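Local atomic coordinates of ABC transporter ATP-binding protein (Leptospira interrogans serovar Copenhageni, PDB entry 4HZI), a protein that probably binds and hydrolyses ATP as the ATPase subunit of an orphan ABC transporter involved in manganese utilization and tolerance. Residues K243-K248 against I253-I258; K265-L270 against W284-K289. All coordinates share one frame; numbering follows the deposited sequence.

Overall arrangement
Contact 1 is a β hairpin at the edge of the six-stranded mixed sheet; contact 2, later in the chain, sets helix 264-271 beside strand 283-288 of a separate two-stranded antiparallel sheet. Their centres lie about 13 Å apart, and helix 264-271 stands between the hairpin and that small sheet. The two contacts also touch directly: Lys248 NZ is 2.8 Å from Asp269 O, a probable hydrogen bond, and Ile253 CG2 packs 3.5 Å from Asp269 OD2. Strand 243-248 pairs in parallel with strand 62-67, whose end leads into a sequence with the pattern of a Walker A P-loop. The Lys248 side chain lies near the residues of that pattern, a presumed nucleotide site.

Contact 1 of 2, residues K243-K248 against I253-I258; sequences KAVLLK and IHFGPI
Lys243 bends its aliphatic chain back toward Phe255 at chi2 and chi3 (-77° and -74°) and brings CE obliquely to 3.9 Å from Phe255 CE1. Lys243 CA also makes a bent CA-H...O contact with Gly256 O. Ala244 and Gly256 form an antiparallel hydrogen-bonded pair: Ala244 N donates to Gly256 O at 2.9 Å and Gly256 N to Ala244 O at 3.0 Å. Ala244 O additionally lies at the edge of the Phe255 ring, 3.3 Å from CD1. At the non-hydrogen-bonded pair that follows, Val245 CG2 reaches Phe255 CD1 at 3.6 Å, meeting the ring obliquely on the same face of the sheet. Leu246 N then bonds to His254 O, while Leu246 O accepts from Ile253 N at 2.8 Å, with the donor tilted 33° from the carbonyl plane where the chain turns a corner. Lys248 crosses Ile253 at a slant, CB lying 3.5 Å from Ile253 CG1 and CD also in contact with it; its extended chain carries NZ onward to a hydrogen bond with Asp269 O and a salt bridge with Asp272. With strand 62-67 bonded in parallel on the other side of 243-248, these antiparallel bonds define a β hairpin closing one edge of the mixed sheet of an ABC ATPase domain.

Contact 2 of 2, residues K265-L270 against W284-K289; sequences KNLEDL and WSVIPK
Leu267 overlaps Val286 through a single methyl, CD1, which meets both branches of the valine: CG2 at 3.9 Å and CG1 at 4.1 Å. The two side chains cross at about a right angle, and the leucine methyl faces the fork of the valine, as its contacts with both branches show. Leu267 holds CG anti to its carbonyl carbon (chi1 -66°) and CD1 extended beyond it (chi2 -175°), which carries this methyl out from helix 264-271 across a CA-CA gap of 8.5 Å. Both residues are buried. Leu267 also packs on Leu275 and Val277 of the neighbouring strand 275-280 and on Phe262, whereas Val286 touches Pro234 of its own chain and Leu206 of the second subunit.

A polar approach accompanies this apolar one. Glu268 OE2 stands 4.4 Å from Lys289 NZ, beyond salt-bridge range, and each group has a nearer partner elsewhere: OE2 accepts from the backbone N of Leu275, and NZ forms a salt bridge with Glu264. Since Glu264 OE2 and Glu268 OE2 lie close together, the lysine charge probably eases the repulsion between the two carboxylates.

Only 107 Å² is buried between the segments, summed over both sides, and no hydrogen bond crosses. The chemistry therefore implies a narrow join between helix and two-stranded sheet, made by one methyl-to-isopropyl contact and probably supplemented by a weak, longer-range attraction between Glu268 and Lys289.

Contact 1 of 2, residues K243-K248 against I253-I258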
loop_
_atom_site.group_PDB
_atom_site.type_symbol
_atom_site.label_atom_id
_atom_site.label_comp_id
_atom_site.label_asym_id
_atom_site.label_seq_id
_atom_site.Cartn_x
_atom_site.Cartn_y
_atom_site.Cartn_z
ATOM N N LYS A 243 -0.018 16.317 16.151
ATOM C CA LYS A 243 -0.394 17.430 15.240
ATOM C C LYS A 243 -0.545 16.826 13.862
ATOM O O LYS A 243 0.097 15.804 13.559
ATOM C CB LYS A 243 0.720 18.457 15.121
ATOM C CG LYS A 243 1.175 19.118 16.402
ATOM C CD LYS A 243 0.174 20.170 16.831
ATOM C CE LYS A 243 0.276 21.407 15.958
ATOM N NZ LYS A 243 0.125 22.633 16.790
ATOM N N ALA A 244 -1.341 17.460 13.005
ATOM C CA ALA A 244 -1.473 16.963 11.630
ATOM C C ALA A 244 -1.672 18.137 10.679
ATOM O O ALA A 244 -2.110 19.251 11.049
ATOM C CB ALA A 244 -2.600 16.002 11.510
ATOM N N VAL A 245 -1.331 17.851 9.443
ATOM C CA VAL A 245 -1.613 18.708 8.322
ATOM C C VAL A 245 -2.368 17.830 7.322
ATOM O O VAL A 245 -1.878 16.740 6.962
ATOM C CB VAL A 245 -0.285 19.158 7.658
ATOM C CG1 VAL A 245 -0.535 19.983 6.388
ATOM C CG2 VAL A 245 0.578 19.949 8.602
ATOM N N LEU A 246 -3.524 18.282 6.839
ATOM C CA LEU A 246 -4.336 17.532 5.894
ATOM C C LEU A 246 -4.136 18.234 4.531
ATOM O O LEU A 246 -4.255 19.462 4.457
ATOM C CB LEU A 246 -5.819 17.587 6.249
ATOM C CG LEU A 246 -6.243 17.107 7.629
ATOM C CD1 LEU A 246 -7.759 17.196 7.749
ATOM C CD2 LEU A 246 -5.792 15.679 7.955
ATOM N N LEU A 247 -3.702 17.458 3.537
ATOM C CA LEU A 247 -3.299 17.980 2.247
ATOM C C LEU A 247 -4.151 17.372 1.146
ATOM O O LEU A 247 -4.323 16.170 1.071
ATOM C CB LEU A 247 -1.828 17.632 1.955
ATOM C CG LEU A 247 -1.143 18.506 0.904
ATOM C CD1 LEU A 247 -0.763 19.913 1.321
ATOM C CD2 LEU A 247 0.082 17.783 0.328
ATOM N N LYS A 248 -4.671 18.241 0.273
ATOM C CA LYS A 248 -5.568 17.850 -0.793
ATOM C C LYS A 248 -5.344 18.796 -1.983
ATOM O O LYS A 248 -5.462 20.007 -1.850
ATOM C CB LYS A 248 -6.997 18.000 -0.307
ATOM C CG LYS A 248 -8.059 17.504 -1.258
ATOM C CD LYS A 248 -9.409 18.032 -0.734
ATOM C CE LYS A 248 -10.575 17.389 -1.443
ATOM N NZ LYS A 248 -11.836 17.973 -0.911
ATOM N N ILE A 253 -5.953 21.637 3.936
ATOM C CA ILE A 253 -7.400 21.554 4.284
ATOM C C ILE A 253 -7.545 21.952 5.794
ATOM O O ILE A 253 -8.452 22.702 6.175
ATOM C CB ILE A 253 -7.924 20.094 4.020
ATOM C CG1 ILE A 253 -8.082 19.806 2.527
ATOM C CG2 ILE A 253 -9.271 19.784 4.653
ATOM C CD1 ILE A 253 -8.399 21.034 1.693
ATOM N N HIS A 254 -6.616 21.490 6.630
ATOM C CA HIS A 254 -6.572 21.872 8.053
ATOM C C HIS A 254 -5.172 21.563 8.615
ATOM O O HIS A 254 -4.481 20.649 8.117
ATOM C CB HIS A 254 -7.696 21.166 8.889
ATOM C CG HIS A 254 -8.039 21.942 10.134
ATOM N ND1 HIS A 254 -7.498 21.658 11.370
ATOM C CD2 HIS A 254 -8.755 23.081 10.296
ATOM C CE1 HIS A 254 -7.915 22.556 12.250
ATOM N NE2 HIS A 254 -8.664 23.439 11.620
ATOM N N PHE A 255 -4.737 22.369 9.581
ATOM C CA PHE A 255 -3.508 22.167 10.309
ATOM C C PHE A 255 -3.853 22.400 11.773
ATOM O O PHE A 255 -4.493 23.415 12.120
ATOM C CB PHE A 255 -2.418 23.160 9.879
ATOM C CG PHE A 255 -1.264 23.293 10.848
ATOM C CD1 PHE A 255 -0.547 22.170 11.253
ATOM C CD2 PHE A 255 -0.902 24.507 11.363
ATOM C CE1 PHE A 255 0.479 22.274 12.165
ATOM C CE2 PHE A 255 0.137 24.619 12.280
ATOM C CZ PHE A 255 0.836 23.507 12.671
ATOM N N GLY A 256 -3.448 21.476 12.633
ATOM C CA GLY A 256 -3.625 21.687 14.080
ATOM C C GLY A 256 -3.448 20.433 14.908
ATOM O O GLY A 256 -2.879 19.425 14.438
ATOM N N PRO A 257 -3.913 20.470 16.171
ATOM C CA PRO A 257 -3.891 19.264 17.002
ATOM C C PRO A 257 -4.580 18.148 16.263
ATOM O O PRO A 257 -5.614 18.343 15.645
ATOM C CB PRO A 257 -4.701 19.673 18.267
ATOM C CG PRO A 257 -4.596 21.166 18.320
ATOM C CD PRO A 257 -4.558 21.612 16.853
ATOM N N ILE A 258 -4.022 16.954 16.346
ATOM C CA ILE A 258 -4.549 15.857 15.550
ATOM C C ILE A 258 -6.043 15.578 15.841
ATOM O O ILE A 258 -6.788 15.272 14.958
ATOM C CB ILE A 258 -3.650 14.639 15.686
ATOM C CG1 ILE A 258 -3.959 13.594 14.609
ATOM C CG2 ILE A 258 -3.714 14.070 17.129
ATOM C CD1 ILE A 258 -2.883 12.520 14.568
#

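Contact 2 of 2, residues K265-L270 against W284-K289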
loop_
_atom_site.group_PDB
_atom_site.type_symbol
_atom_site.label_atom_id
_atom_site.label_comp_id
_atom_site.label_asym_id
_atom_site.label_seq_id
_atom_site.Cartn_x
_atom_site.Cartn_y
_atom_site.Cartn_z
ATOM N N LYS A 265 -15.907 15.695 10.279
ATOM C CA LYS A 265 -16.072 16.772 9.315
ATOM C C LYS A 265 -14.835 17.117 8.462
ATOM O O LYS A 265 -14.930 17.280 7.242
ATOM C CB LYS A 265 -16.531 18.072 10.005
ATOM C CG LYS A 265 -17.085 19.079 9.009
ATOM C CD LYS A 265 -16.420 20.448 9.109
ATOM C CE LYS A 265 -16.692 21.302 7.869
ATOM N NZ LYS A 265 -15.602 22.289 7.610
ATOM N N ASN A 266 -13.697 17.269 9.133
ATOM C CA ASN A 266 -12.425 17.604 8.468
ATOM C C ASN A 266 -11.947 16.433 7.553
ATOM O O ASN A 266 -11.517 16.697 6.440
ATOM C CB ASN A 266 -11.362 17.971 9.473
ATOM C CG ASN A 266 -11.518 19.425 10.003
ATOM O OD1 ASN A 266 -11.983 20.297 9.286
ATOM N ND2 ASN A 266 -11.167 19.649 11.232
ATOM N N LEU A 267 -12.101 15.190 8.024
ATOM C CA LEU A 267 -11.776 14.039 7.176
ATOM C C LEU A 267 -12.750 13.852 6.002
ATOM O O LEU A 267 -12.333 13.488 4.892
ATOM C CB LEU A 267 -11.650 12.764 8.006
ATOM C CG LEU A 267 -10.485 12.780 8.975
ATOM C CD1 LEU A 267 -10.354 11.452 9.681
ATOM C CD2 LEU A 267 -9.163 13.139 8.309
ATOM N N GLU A 268 -14.043 14.117 6.214
ATOM C CA GLU A 268 -14.994 14.076 5.081
ATOM C C GLU A 268 -14.662 15.171 4.069
ATOM O O GLU A 268 -14.823 14.998 2.881
ATOM C CB GLU A 268 -16.464 14.160 5.564
ATOM C CG GLU A 268 -16.906 12.940 6.382
ATOM C CD GLU A 268 -18.320 12.992 6.939
ATOM O OE1 GLU A 268 -18.916 14.096 6.989
ATOM O OE2 GLU A 268 -18.820 11.923 7.379
ATOM N N ASP A 269 -14.126 16.297 4.535
ATOM C CA ASP A 269 -13.701 17.338 3.639
ATOM C C ASP A 269 -12.465 16.870 2.871
ATOM O O ASP A 269 -12.347 17.086 1.674
ATOM C CB ASP A 269 -13.397 18.632 4.395
ATOM C CG ASP A 269 -13.083 19.795 3.477
ATOM O OD1 ASP A 269 -13.335 19.681 2.268
ATOM O OD2 ASP A 269 -12.577 20.836 3.963
ATOM N N LEU A 270 -11.578 16.137 3.536
ATOM C CA LEU A 270 -10.400 15.634 2.864
ATOM C C LEU A 270 -10.745 14.529 1.805
ATOM O O LEU A 270 -10.180 14.502 0.743
ATOM C CB LEU A 270 -9.434 15.047 3.911
ATOM C CG LEU A 270 -8.143 14.469 3.407
ATOM C CD1 LEU A 270 -7.297 15.511 2.711
ATOM C CD2 LEU A 270 -7.385 13.831 4.563
ATOM N N TRP A 284 -6.195 4.876 14.657
ATOM C CA TRP A 284 -7.254 5.619 14.026
ATOM C C TRP A 284 -7.939 4.688 13.039
ATOM O O TRP A 284 -7.260 4.174 12.177
ATOM C CB TRP A 284 -6.653 6.818 13.227
ATOM C CG TRP A 284 -6.104 7.868 14.121
ATOM C CD1 TRP A 284 -4.791 8.096 14.415
ATOM C CD2 TRP A 284 -6.854 8.813 14.875
ATOM N NE1 TRP A 284 -4.685 9.129 15.320
ATOM C CE2 TRP A 284 -5.929 9.599 15.599
ATOM C CE3 TRP A 284 -8.220 9.094 14.988
ATOM C CZ2 TRP A 284 -6.333 10.652 16.449
ATOM C CZ3 TRP A 284 -8.619 10.140 15.814
ATOM C CH2 TRP A 284 -7.675 10.906 16.532
ATOM N N SER A 285 -9.258 4.541 13.146
ATOM C CA SER A 285 -10.103 3.803 12.200
ATOM C C SER A 285 -10.935 4.815 11.452
ATOM O O SER A 285 -11.696 5.588 12.052
ATOM C CB SER A 285 -11.041 2.781 12.909
ATOM O OG SER A 285 -11.956 2.206 12.005
ATOM N N VAL A 286 -10.757 4.865 10.136
ATOM C CA VAL A 286 -11.483 5.788 9.267
ATOM C C VAL A 286 -12.112 4.928 8.129
ATOM O O VAL A 286 -11.416 4.436 7.218
ATOM C CB VAL A 286 -10.551 6.867 8.714
ATOM C CG1 VAL A 286 -11.293 7.872 7.843
ATOM C CG2 VAL A 286 -9.834 7.583 9.866
ATOM N N ILE A 287 -13.415 4.723 8.223
ATOM C CA ILE A 287 -14.126 3.762 7.385
ATOM C C ILE A 287 -15.297 4.457 6.722
ATOM O O ILE A 287 -16.074 5.111 7.391
ATOM C CB ILE A 287 -14.648 2.595 8.241
ATOM C CG1 ILE A 287 -13.474 1.770 8.850
ATOM C CG2 ILE A 287 -15.634 1.741 7.452
ATOM C CD1 ILE A 287 -13.918 0.740 9.860
ATOM N N PRO A 288 -15.433 4.307 5.414
ATOM C CA PRO A 288 -16.536 4.847 4.656
ATOM C C PRO A 288 -17.871 4.381 5.174
ATOM O O PRO A 288 -18.048 3.189 5.525
ATOM C CB PRO A 288 -16.286 4.294 3.243
ATOM C CG PRO A 288 -14.822 4.081 3.193
ATOM C CD PRO A 288 -14.491 3.564 4.541
ATOM N N LYS A 289 -18.824 5.306 5.257
ATOM C CA LYS A 289 -20.194 4.893 5.595
ATOM C C LYS A 289 -20.917 4.242 4.408
ATOM O O LYS A 289 -20.722 4.634 3.252
ATOM C CB LYS A 289 -21.014 6.087 6.073
ATOM C CG LYS A 289 -20.493 6.697 7.349
ATOM C CD LYS A 289 -21.510 7.683 7.903
ATOM C CE LYS A 289 -21.126 8.115 9.296
ATOM N NZ LYS A 289 -21.738 9.425 9.613
#